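Local coordinates for protein glutamate tRNA ligase (PDB 6BRL) that probably charges tRNA(Glu) with glutamate at the expense of ATP, as class I glutamyl-tRNA synthetases do, at residues Glu10-Arg15 and Ile223-Arg228; Phe46-Glu51 and Glu79-Gly84; Arg228-Leu233 and Leu256-Lys261. All coordinates share one frame; numbering follows the deposited sequence.

The three contacts form one connected part of the catalytic domain around the bound glutamic acid, and each supplies at least one residue to its pocket. Contact 1 (10-15 with 223-228) and contact 2 (46-51 with 79-84) have centres about 14 Å apart and meet through the neighbouring strands 13-16 and 45-48; Arg13 NH1 of the first forms a salt bridge with Glu79 OE2 of the second at 2.8 Å. Contact 3 (228-233 with 256-261), centred about 18 Å from contact 1, continues strand 225-229 and shares Arg228 with it. Contacts 2 and 3 do not touch, with nearest atoms about 7 Å apart, yet both reach the ligand: Glu51 holds its amino group and Trp232 its alpha-carboxylate.

Contact 1 of 3, residues Glu10-Arg15 and Ile223-Arg228; sequences EKVRVR and ITHVIR. With GLU (glutamic acid), chain B.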
loop_
_atom_site.group_PDB
_atom_site.type_symbol
_atom_site.label_atom_id
_atom_site.label_comp_id
_atom_site.label_asym_id
_atom_site.label_seq_id
_atom_site.Cartn_x
_atom_site.Cartn_y
_atom_site.Cartn_z
ATOM N N GLU A 10 -22.249 -17.412 15.566
ATOM C CA GLU A 10 -22.081 -16.324 14.603
ATOM C C GLU A 10 -20.684 -16.341 13.984
ATOM O O GLU A 10 -19.718 -15.927 14.627
ATOM C CB GLU A 10 -22.336 -14.970 15.271
ATOM N N LYS A 11 -20.572 -16.813 12.741
ATOM C CA LYS A 11 -19.283 -16.836 12.054
ATOM C C LYS A 11 -18.825 -15.415 11.747
ATOM O O LYS A 11 -19.604 -14.602 11.245
ATOM C CB LYS A 11 -19.386 -17.642 10.763
ATOM C CG LYS A 11 -18.042 -17.916 10.080
ATOM C CD LYS A 11 -18.243 -18.695 8.779
ATOM C CE LYS A 11 -19.446 -18.150 7.988
ATOM N NZ LYS A 11 -19.512 -18.620 6.546
ATOM N N VAL A 12 -17.563 -15.105 12.062
ATOM C CA VAL A 12 -17.046 -13.765 11.794
ATOM C C VAL A 12 -17.053 -13.502 10.295
ATOM O O VAL A 12 -16.591 -14.339 9.508
ATOM C CB VAL A 12 -15.622 -13.618 12.363
ATOM C CG1 VAL A 12 -14.944 -12.377 11.752
ATOM C CG2 VAL A 12 -15.680 -13.503 13.846
ATOM N N ARG A 13 -17.565 -12.332 9.889
ATOM C CA ARG A 13 -17.564 -11.946 8.480
ATOM C C ARG A 13 -17.202 -10.466 8.370
ATOM O O ARG A 13 -17.848 -9.621 9.005
ATOM C CB ARG A 13 -18.935 -12.234 7.837
ATOM C CG ARG A 13 -19.245 -13.741 7.670
ATOM C CD ARG A 13 -20.668 -14.057 7.059
ATOM N NE ARG A 13 -20.967 -13.297 5.824
ATOM C CZ ARG A 13 -20.548 -13.647 4.605
ATOM N NH1 ARG A 13 -19.783 -14.719 4.452
ATOM N NH2 ARG A 13 -20.849 -12.905 3.536
ATOM N N VAL A 14 -16.156 -10.149 7.587
ATOM C CA VAL A 14 -15.702 -8.770 7.386
ATOM C C VAL A 14 -15.696 -8.473 5.885
ATOM O O VAL A 14 -15.609 -9.379 5.064
ATOM C CB VAL A 14 -14.294 -8.517 7.982
ATOM C CG1 VAL A 14 -14.253 -8.879 9.488
ATOM C CG2 VAL A 14 -13.259 -9.301 7.233
ATOM N N ARG A 15 -15.770 -7.195 5.532
ATOM C CA ARG A 15 -15.740 -6.804 4.119
ATOM C C ARG A 15 -14.856 -5.582 3.934
ATOM O O ARG A 15 -14.957 -4.615 4.693
ATOM C CB ARG A 15 -17.136 -6.503 3.550
ATOM C CG ARG A 15 -17.791 -5.156 3.937
ATOM C CD ARG A 15 -18.064 -4.964 5.454
ATOM N NE ARG A 15 -18.822 -3.728 5.687
ATOM C CZ ARG A 15 -18.269 -2.513 5.658
ATOM N NH1 ARG A 15 -16.947 -2.371 5.427
ATOM N NH2 ARG A 15 -19.025 -1.428 5.843
ATOM N N ILE A 223 -22.546 -9.268 7.841
ATOM C CA ILE A 223 -21.276 -8.748 8.339
ATOM C C ILE A 223 -21.336 -8.638 9.855
ATOM O O ILE A 223 -22.289 -8.081 10.405
ATOM C CB ILE A 223 -20.993 -7.385 7.693
ATOM C CG1 ILE A 223 -20.932 -7.576 6.183
ATOM C CG2 ILE A 223 -19.738 -6.738 8.299
ATOM C CD1 ILE A 223 -19.811 -8.550 5.753
ATOM N N THR A 224 -20.315 -9.152 10.547
ATOM C CA THR A 224 -20.260 -9.029 12.005
ATOM C C THR A 224 -19.344 -7.915 12.499
ATOM O O THR A 224 -19.622 -7.336 13.551
ATOM C CB THR A 224 -19.807 -10.345 12.632
ATOM O OG1 THR A 224 -18.486 -10.637 12.162
ATOM C CG2 THR A 224 -20.769 -11.460 12.220
ATOM N N HIS A 225 -18.293 -7.560 11.757
ATOM C CA HIS A 225 -17.346 -6.539 12.193
ATOM C C HIS A 225 -17.011 -5.624 11.018
ATOM O O HIS A 225 -16.533 -6.096 9.977
ATOM C CB HIS A 225 -16.065 -7.191 12.749
ATOM C CG HIS A 225 -16.290 -8.024 13.982
ATOM N ND1 HIS A 225 -16.874 -9.272 13.940
ATOM C CD2 HIS A 225 -15.988 -7.797 15.285
ATOM C CE1 HIS A 225 -16.930 -9.777 15.164
ATOM N NE2 HIS A 225 -16.415 -8.893 16.001
ATOM N N VAL A 226 -17.242 -4.326 11.196
ATOM C CA VAL A 226 -16.958 -3.306 10.196
ATOM C C VAL A 226 -15.663 -2.632 10.626
ATOM O O VAL A 226 -15.611 -1.980 11.676
ATOM C CB VAL A 226 -18.096 -2.284 10.084
ATOM C CG1 VAL A 226 -17.717 -1.116 9.159
ATOM C CG2 VAL A 226 -19.434 -2.977 9.616
ATOM N N ILE A 227 -14.614 -2.796 9.832
ATOM C CA ILE A 227 -13.308 -2.181 10.106
ATOM C C ILE A 227 -13.052 -1.160 9.002
ATOM O O ILE A 227 -12.984 -1.525 7.824
ATOM C CB ILE A 227 -12.194 -3.241 10.155
ATOM C CG1 ILE A 227 -12.500 -4.308 11.206
ATOM C CG2 ILE A 227 -10.762 -2.595 10.332
ATOM C CD1 ILE A 227 -11.652 -5.571 11.029
ATOM N N ARG A 228 -12.920 0.111 9.365
ATOM C CA ARG A 228 -12.735 1.152 8.361
ATOM C C ARG A 228 -11.968 2.311 8.979
ATOM O O ARG A 228 -11.681 2.319 10.184
ATOM C CB ARG A 228 -14.084 1.617 7.799
ATOM C CG ARG A 228 -14.971 2.165 8.869
ATOM C CD ARG A 228 -16.400 2.288 8.327
ATOM N NE ARG A 228 -17.263 2.965 9.295
ATOM C CZ ARG A 228 -18.595 2.952 9.221
ATOM N NH1 ARG A 228 -19.189 2.279 8.228
ATOM N NH2 ARG A 228 -19.328 3.608 10.122
HETATM N N GLU B . -17.095 2.878 0.247
HETATM C CA GLU B . -16.514 3.245 1.545
HETATM C C GLU B . -15.033 3.685 1.417
HETATM O O GLU B . -14.394 4.168 2.377
HETATM C CB GLU B . -16.644 2.075 2.529
HETATM C CG GLU B . -16.551 2.467 3.991
HETATM C CD GLU B . -16.948 1.321 4.905
HETATM O OE1 GLU B . -18.091 1.377 5.469
HETATM O OE2 GLU B . -16.120 0.371 5.023
HETATM O OXT GLU B . -14.447 3.578 0.321
HETATM O O HOH W 1 -14.999 -5.056 7.727
#
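Arg15 crosses Ile223 at about a right angle and goes on past Val226 to the bound glutamic acid. Take it from the root: Arg15 CB lies 4.0 Å from Ile223 CD1. CG stands between the backbone N and the carbonyl carbon (chi1 76°), and a bend at chi2 (-62°) turns the chain across the isoleucine, bringing Arg15 CD to 3.7 Å from Ile223 CG2. NE then forms a salt bridge with Asp218 of helix 210-220, which, with the ligand bonds, restricts the rotation of the guanidinium. Val226 CG1 sits over one face of that group, offset toward the rim. At the tip, Arg15 NH1 donates to OE2 of the ligand at 2.9 Å and Arg15 NH2 to OE1 at 3.0 Å, two nearly straight bonds. Arg228 NH1 gives the ligand's OE1 a second donor at 3.1 Å.

Further from the pocket the backbones join directly. Thr224 N donates to Arg13 O at 2.9 Å, while Arg13 N returns a nearly straight bond to Thr224 OG1 at 3.0 Å. That hydroxyl also pairs with His225 ND1. Strands 13-16 and 225-229 run roughly parallel in the core of the Rossmann-type catalytic domain, but beyond Thr224 they splay, 29° apart, and water 1 bridges Arg15 N, His225 O and Ile227 N.

The chemistry is that of an anion site: both oxygens of the ligand's side-chain carboxylate are gripped, OE1 twice, by two arginines held in a largely buried setting. Such a site probably selects for a negatively charged side chain over a neutral one.

Contact 2 of 3, residues Phe46-Glu51 and Glu79-Gly84; sequences FILRIE and ESPKHG. With GLU (glutamic acid), chain B.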
loop_
_atom_site.group_PDB
_atom_site.type_symbol
_atom_site.label_atom_id
_atom_site.label_comp_id
_atom_site.label_asym_id
_atom_site.label_seq_id
_atom_site.Cartn_x
_atom_site.Cartn_y
_atom_site.Cartn_z
ATOM N N PHE A 46 -13.797 -13.215 4.363
ATOM C CA PHE A 46 -13.211 -11.952 3.940
ATOM C C PHE A 46 -13.899 -11.600 2.626
ATOM O O PHE A 46 -13.677 -12.255 1.606
ATOM C CB PHE A 46 -11.678 -12.081 3.774
ATOM C CG PHE A 46 -11.012 -10.852 3.143
ATOM C CD1 PHE A 46 -11.364 -9.577 3.550
ATOM C CD2 PHE A 46 -10.045 -10.983 2.148
ATOM C CE1 PHE A 46 -10.774 -8.453 2.973
ATOM C CE2 PHE A 46 -9.439 -9.864 1.569
ATOM C CZ PHE A 46 -9.806 -8.593 1.984
ATOM N N ILE A 47 -14.740 -10.584 2.639
ATOM C CA ILE A 47 -15.597 -10.259 1.504
ATOM C C ILE A 47 -15.050 -9.000 0.848
ATOM O O ILE A 47 -14.602 -8.090 1.554
ATOM C CB ILE A 47 -17.056 -10.043 1.965
ATOM C CG1 ILE A 47 -17.708 -11.364 2.350
ATOM C CG2 ILE A 47 -17.856 -9.319 0.875
ATOM C CD1 ILE A 47 -17.484 -11.801 3.777
ATOM N N LEU A 48 -15.083 -8.938 -0.500
ATOM C CA LEU A 48 -14.833 -7.686 -1.219
ATOM C C LEU A 48 -16.169 -7.208 -1.799
ATOM O O LEU A 48 -16.792 -7.940 -2.579
ATOM C CB LEU A 48 -13.814 -7.888 -2.349
ATOM C CG LEU A 48 -13.707 -6.665 -3.278
ATOM C CD1 LEU A 48 -13.138 -5.486 -2.481
ATOM C CD2 LEU A 48 -12.800 -6.940 -4.466
ATOM N N ARG A 49 -16.611 -5.999 -1.419
ATOM C CA ARG A 49 -17.814 -5.388 -1.982
ATOM C C ARG A 49 -17.413 -4.104 -2.699
ATOM O O ARG A 49 -16.726 -3.248 -2.120
ATOM C CB ARG A 49 -18.868 -5.089 -0.886
ATOM C CG ARG A 49 -20.215 -4.490 -1.465
ATOM C CD ARG A 49 -21.318 -4.352 -0.379
ATOM N NE ARG A 49 -21.006 -3.336 0.634
ATOM C CZ ARG A 49 -21.081 -3.537 1.955
ATOM N NH1 ARG A 49 -21.487 -4.712 2.451
ATOM N NH2 ARG A 49 -20.801 -2.551 2.794
ATOM N N ILE A 50 -17.792 -3.977 -3.962
ATOM C CA ILE A 50 -17.407 -2.799 -4.746
ATOM C C ILE A 50 -18.504 -1.748 -4.599
ATOM O O ILE A 50 -19.653 -1.987 -4.993
ATOM C CB ILE A 50 -17.174 -3.154 -6.222
ATOM C CG1 ILE A 50 -15.935 -4.021 -6.364
ATOM C CG2 ILE A 50 -16.936 -1.878 -7.056
ATOM C CD1 ILE A 50 -14.640 -3.275 -6.030
ATOM N N GLU A 51 -18.140 -0.562 -4.084
ATOM C CA GLU A 51 -19.129 0.433 -3.627
ATOM C C GLU A 51 -19.258 1.512 -4.697
ATOM O O GLU A 51 -18.711 2.612 -4.610
ATOM C CB GLU A 51 -18.749 0.971 -2.255
ATOM C CG GLU A 51 -18.934 -0.186 -1.250
ATOM C CD GLU A 51 -19.579 0.190 0.073
ATOM O OE1 GLU A 51 -19.631 1.371 0.438
ATOM O OE2 GLU A 51 -20.003 -0.718 0.800
ATOM N N GLU A 79 -15.218 -13.955 -1.177
ATOM C CA GLU A 79 -16.421 -13.553 -1.905
ATOM C C GLU A 79 -16.117 -12.208 -2.562
ATOM O O GLU A 79 -15.511 -11.335 -1.937
ATOM C CB GLU A 79 -17.633 -13.424 -0.949
ATOM C CG GLU A 79 -17.984 -14.763 -0.187
ATOM C CD GLU A 79 -19.051 -14.555 0.902
ATOM O OE1 GLU A 79 -19.900 -13.617 0.814
ATOM O OE2 GLU A 79 -19.066 -15.346 1.860
ATOM N N SER A 80 -16.538 -12.039 -3.823
ATOM C CA SER A 80 -16.216 -10.824 -4.538
ATOM C C SER A 80 -16.953 -10.796 -5.876
ATOM O O SER A 80 -17.524 -11.810 -6.296
ATOM C CB SER A 80 -14.704 -10.754 -4.760
ATOM O OG SER A 80 -14.342 -11.683 -5.757
ATOM N N PRO A 81 -16.956 -9.668 -6.573
ATOM C CA PRO A 81 -17.553 -9.659 -7.924
ATOM C C PRO A 81 -16.921 -10.693 -8.844
ATOM O O PRO A 81 -17.642 -11.456 -9.497
ATOM C CB PRO A 81 -17.286 -8.229 -8.411
ATOM C CG PRO A 81 -17.229 -7.411 -7.123
ATOM C CD PRO A 81 -16.534 -8.323 -6.132
ATOM N N LYS A 82 -15.582 -10.769 -8.849
ATOM C CA LYS A 82 -14.845 -11.693 -9.718
ATOM C C LYS A 82 -15.149 -13.148 -9.381
ATOM O O LYS A 82 -15.383 -13.961 -10.278
ATOM C CB LYS A 82 -13.333 -11.428 -9.601
ATOM C CG LYS A 82 -12.444 -12.384 -10.410
ATOM C CD LYS A 82 -11.098 -11.708 -10.772
ATOM C CE LYS A 82 -9.886 -12.622 -10.549
ATOM N NZ LYS A 82 -8.588 -11.962 -10.892
ATOM N N HIS A 83 -15.166 -13.491 -8.094
ATOM C CA HIS A 83 -15.284 -14.882 -7.676
ATOM C C HIS A 83 -16.721 -15.347 -7.450
ATOM O O HIS A 83 -16.964 -16.554 -7.494
ATOM C CB HIS A 83 -14.490 -15.133 -6.379
ATOM C CG HIS A 83 -14.532 -16.562 -5.917
ATOM N ND1 HIS A 83 -15.319 -16.983 -4.861
ATOM C CD2 HIS A 83 -13.938 -17.677 -6.405
ATOM C CE1 HIS A 83 -15.179 -18.288 -4.702
ATOM N NE2 HIS A 83 -14.343 -18.733 -5.625
ATOM N N GLY A 84 -17.667 -14.446 -7.198
ATOM C CA GLY A 84 -18.997 -14.861 -6.768
ATOM C C GLY A 84 -19.104 -15.019 -5.257
ATOM O O GLY A 84 -18.268 -14.532 -4.491
HETATM N N GLU B . -17.095 2.878 0.247
HETATM C CA GLU B . -16.514 3.245 1.545
HETATM C C GLU B . -15.033 3.685 1.417
HETATM O O GLU B . -14.394 4.168 2.377
HETATM C CB GLU B . -16.644 2.075 2.529
HETATM C CG GLU B . -16.551 2.467 3.991
HETATM C CD GLU B . -16.948 1.321 4.905
HETATM O OE1 GLU B . -18.091 1.377 5.469
HETATM O OE2 GLU B . -16.120 0.371 5.023
HETATM O OXT GLU B . -14.447 3.578 0.321
#
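Strand 45-48 closes the beta-alpha-beta unit of 13-16, 26-41 and 45-48 in the Rossmann-type catalytic domain, and just past its end Glu51 enters the glutamic acid pocket. Segment 79-84 docks against this strand through a single backbone bridge, Ile47 with Glu79. Leu48 N donates to Glu79 O at 2.8 Å in an almost straight bond (175°). The carbonyl of the same Leu48 meets Ser80 CA in a CA-H...O contact, Leu48 O to Ser80 CA at 3.5 Å, with Pro81 CD beside it; this buried oxygen has no conventional partner in the model.

The side chains follow the same track. Ile47 and Glu79 lie side by side and point the same way, with Ile47 CG1 3.5 Å from Glu79 OE1. The carboxylate is held at its far end by Tyr90 and Arg13. Ile50 meets Pro81 at about a right angle, Ile50 CG1 to Pro81 CG at 3.7 Å. The turn holding this proline begins at Ser80 as an ST motif: a chi1 of 73° keeps Ser80 OG close to its own carbonyl carbon, where it accepts from His83 N at 3.1 Å, and backbone bonds between Ser80 and Gly84 close the turn.

On the pocket side, Arg49 grips Glu51 in a side-on salt bridge, NE and NH2 both giving bonds to OE2 that lie in the guanidinium plane; NH2 has a second charged partner in Asp218. Thus oriented, Glu51 OE1 accepts from the ligand amino N at 3.0 Å, and the same oxygen also takes a bond from Asn214.

Strand 13-16 pairs with strand 45-48 partly through the backbone of Ile47, and segment 79-84 through that of Leu48. Helix 62-73 packs on Leu48, Ile50 and Pro81, while helix 210-220 touches Arg49 and Glu51.

Contact 3 of 3, residues Arg228-Leu233 and Leu256-Lys261; sequences RGEEWL and LSLILK. With GLU (glutamic acid), chain B; EDO (1,2-ethanediol), chain C.
Strands 225-229 and 252-256 are parallel neighbours in the Rossmann-type catalytic domain, joined through helix 236-246 in a beta-alpha-beta unit, and this contact lies at their C-terminal ends, where the chain turns into the glutamic acid pocket. Gly229 and Leu256 form the last bridge. Leu256 N donates to Arg228 O at 2.8 Å, and Leu256 O accepts from Glu230 N at 2.8 Å.

After the bridge the paths part. Residues 230-232 wind into a 3-10 turn, started by Trp232 N bonding to Gly229 O, which delivers the indole to the ligand: Trp232 NE1 reaches the glutamic acid O at 3.0 Å, and this oxygen lies in plane at the ring edge. Tyr210 stacks on the same ring. Segment 256-261 instead runs out extended toward the KLSKR sequence, the probable counterpart of the class I KMSKS signature; Ile259 is hydrogen-bonded to Leu268 there. Along the way Ser257 N binds O1 of a 1,2-ethanediol, probably from the crystallisation liquor.

Glu230 ties the diverging ends together. A chi1 of 65° folds CG back over the residue's own backbone, and from there the chain extends past Leu256 O to the next peptide. OE1 goes to Arg186 in a salt bridge, while Glu230 OE2 receives Leu258 N at 2.9 Å in a nearly straight bond, on the anti side and well out of the carboxylate plane. Leu258 keeps its CG 3.6 Å from the same Glu230 OE2. Water 2 closes the ring, giving one hydrogen to Glu230 OE2 at 3.2 Å and the other to Leu258 O at 2.6 Å.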
loop_
_atom_site.group_PDB
_atom_site.type_symbol
_atom_site.label_atom_id
_atom_site.label_comp_id
_atom_site.label_asym_id
_atom_site.label_seq_id
_atom_site.Cartn_x
_atom_site.Cartn_y
_atom_site.Cartn_z
ATOM N N ARG A 228 -12.920 0.111 9.365
ATOM C CA ARG A 228 -12.735 1.152 8.361
ATOM C C ARG A 228 -11.968 2.311 8.979
ATOM O O ARG A 228 -11.681 2.319 10.184
ATOM C CB ARG A 228 -14.084 1.617 7.799
ATOM C CG ARG A 228 -14.971 2.165 8.869
ATOM C CD ARG A 228 -16.400 2.288 8.327
ATOM N NE ARG A 228 -17.263 2.965 9.295
ATOM C CZ ARG A 228 -18.595 2.952 9.221
ATOM N NH1 ARG A 228 -19.189 2.279 8.228
ATOM N NH2 ARG A 228 -19.328 3.608 10.122
ATOM N N GLY A 229 -11.628 3.299 8.140
ATOM C CA GLY A 229 -10.873 4.451 8.614
ATOM C C GLY A 229 -11.713 5.419 9.446
ATOM O O GLY A 229 -12.949 5.538 9.319
ATOM N N GLU A 230 -11.003 6.188 10.267
ATOM C CA GLU A 230 -11.644 7.170 11.142
ATOM C C GLU A 230 -12.364 8.282 10.392
ATOM O O GLU A 230 -13.133 9.016 11.010
ATOM C CB GLU A 230 -10.615 7.801 12.076
ATOM C CG GLU A 230 -9.555 8.636 11.355
ATOM C CD GLU A 230 -8.638 9.388 12.319
ATOM O OE1 GLU A 230 -9.102 9.798 13.388
ATOM O OE2 GLU A 230 -7.451 9.579 12.008
ATOM N N GLU A 231 -12.158 8.447 9.087
ATOM C CA GLU A 231 -12.959 9.470 8.410
ATOM C C GLU A 231 -14.462 9.177 8.499
ATOM O O GLU A 231 -15.275 10.097 8.383
ATOM C CB GLU A 231 -12.512 9.602 6.943
ATOM C CG GLU A 231 -12.872 8.413 6.059
ATOM C CD GLU A 231 -11.815 7.303 6.058
ATOM O OE1 GLU A 231 -10.932 7.290 6.964
ATOM O OE2 GLU A 231 -11.888 6.443 5.140
ATOM N N TRP A 232 -14.848 7.926 8.714
ATOM C CA TRP A 232 -16.237 7.514 8.846
ATOM C C TRP A 232 -16.760 7.630 10.272
ATOM O O TRP A 232 -17.954 7.448 10.493
ATOM C CB TRP A 232 -16.400 6.057 8.369
ATOM C CG TRP A 232 -16.161 5.944 6.905
ATOM C CD1 TRP A 232 -15.153 5.250 6.264
ATOM C CD2 TRP A 232 -16.877 6.647 5.884
ATOM N NE1 TRP A 232 -15.256 5.440 4.897
ATOM C CE2 TRP A 232 -16.293 6.298 4.641
ATOM C CE3 TRP A 232 -17.987 7.518 5.896
ATOM C CZ2 TRP A 232 -16.780 6.793 3.419
ATOM C CZ3 TRP A 232 -18.458 8.020 4.683
ATOM C CH2 TRP A 232 -17.851 7.649 3.463
ATOM N N LEU A 233 -15.915 7.962 11.236
ATOM C CA LEU A 233 -16.400 8.059 12.612
ATOM C C LEU A 233 -17.550 9.046 12.810
ATOM O O LEU A 233 -18.517 8.689 13.513
ATOM C CB LEU A 233 -15.206 8.379 13.537
ATOM C CG LEU A 233 -15.396 8.041 15.032
ATOM C CD1 LEU A 233 -15.676 6.557 15.296
ATOM C CD2 LEU A 233 -14.150 8.469 15.806
ATOM N N LEU A 256 -9.932 2.878 12.286
ATOM C CA LEU A 256 -8.471 3.000 12.246
ATOM C C LEU A 256 -8.040 4.452 12.053
ATOM O O LEU A 256 -8.558 5.147 11.174
ATOM C CB LEU A 256 -7.918 2.144 11.103
ATOM C CG LEU A 256 -8.312 0.652 11.164
ATOM C CD1 LEU A 256 -7.994 -0.094 9.838
ATOM C CD2 LEU A 256 -7.524 0.044 12.317
ATOM N N SER A 257 -7.085 4.904 12.854
ATOM C CA SER A 257 -6.573 6.261 12.694
ATOM C C SER A 257 -5.720 6.380 11.428
ATOM O O SER A 257 -5.013 5.449 11.037
ATOM C CB SER A 257 -5.752 6.671 13.904
ATOM O OG SER A 257 -6.544 6.635 15.057
ATOM N N LEU A 258 -5.782 7.554 10.804
ATOM C CA LEU A 258 -5.074 7.801 9.545
ATOM C C LEU A 258 -3.569 7.707 9.739
ATOM O O LEU A 258 -3.041 8.137 10.762
ATOM C CB LEU A 258 -5.417 9.195 9.002
ATOM C CG LEU A 258 -6.865 9.390 8.510
ATOM C CD1 LEU A 258 -7.105 10.800 7.996
ATOM C CD2 LEU A 258 -7.197 8.360 7.454
ATOM N N ILE A 259 -2.882 7.155 8.736
ATOM C CA ILE A 259 -1.417 7.132 8.738
ATOM C C ILE A 259 -0.885 8.553 8.685
ATOM O O ILE A 259 -1.385 9.389 7.926
ATOM C CB ILE A 259 -0.922 6.285 7.554
ATOM C CG1 ILE A 259 -1.552 4.885 7.658
ATOM C CG2 ILE A 259 0.612 6.253 7.491
ATOM C CD1 ILE A 259 -1.432 4.044 6.419
ATOM N N LEU A 260 0.100 8.849 9.530
ATOM C CA LEU A 260 0.700 10.173 9.649
ATOM C C LEU A 260 1.896 10.350 8.714
ATOM O O LEU A 260 2.571 9.382 8.347
ATOM C CB LEU A 260 1.178 10.418 11.077
ATOM C CG LEU A 260 0.124 10.210 12.155
ATOM C CD1 LEU A 260 0.806 10.357 13.479
ATOM C CD2 LEU A 260 -1.024 11.210 11.978
ATOM N N LYS A 261 2.183 11.626 8.393
ATOM C CA LYS A 261 3.360 12.018 7.609
ATOM C C LYS A 261 4.646 11.523 8.261
ATOM O O LYS A 261 4.712 11.392 9.489
ATOM C CB LYS A 261 3.468 13.547 7.482
ATOM C CG LYS A 261 2.273 14.243 6.835
ATOM C CD LYS A 261 2.581 15.705 6.492
ATOM C CE LYS A 261 1.438 16.362 5.701
ATOM N NZ LYS A 261 1.137 15.673 4.398
HETATM N N GLU B . -17.095 2.878 0.247
HETATM C CA GLU B . -16.514 3.245 1.545
HETATM C C GLU B . -15.033 3.685 1.417
HETATM O O GLU B . -14.394 4.168 2.377
HETATM C CB GLU B . -16.644 2.075 2.529
HETATM C CG GLU B . -16.551 2.467 3.991
HETATM C CD GLU B . -16.948 1.321 4.905
HETATM O OE1 GLU B . -18.091 1.377 5.469
HETATM O OE2 GLU B . -16.120 0.371 5.023
HETATM O OXT GLU B . -14.447 3.578 0.321
HETATM C C1 EDO C . -4.605 2.529 13.422
HETATM O O1 EDO C . -5.618 2.883 14.392
HETATM C C2 EDO C . -3.217 2.866 13.964
HETATM O O2 EDO C . -3.011 4.281 14.101
HETATM O O HOH W 2 -4.254 9.700 12.409
#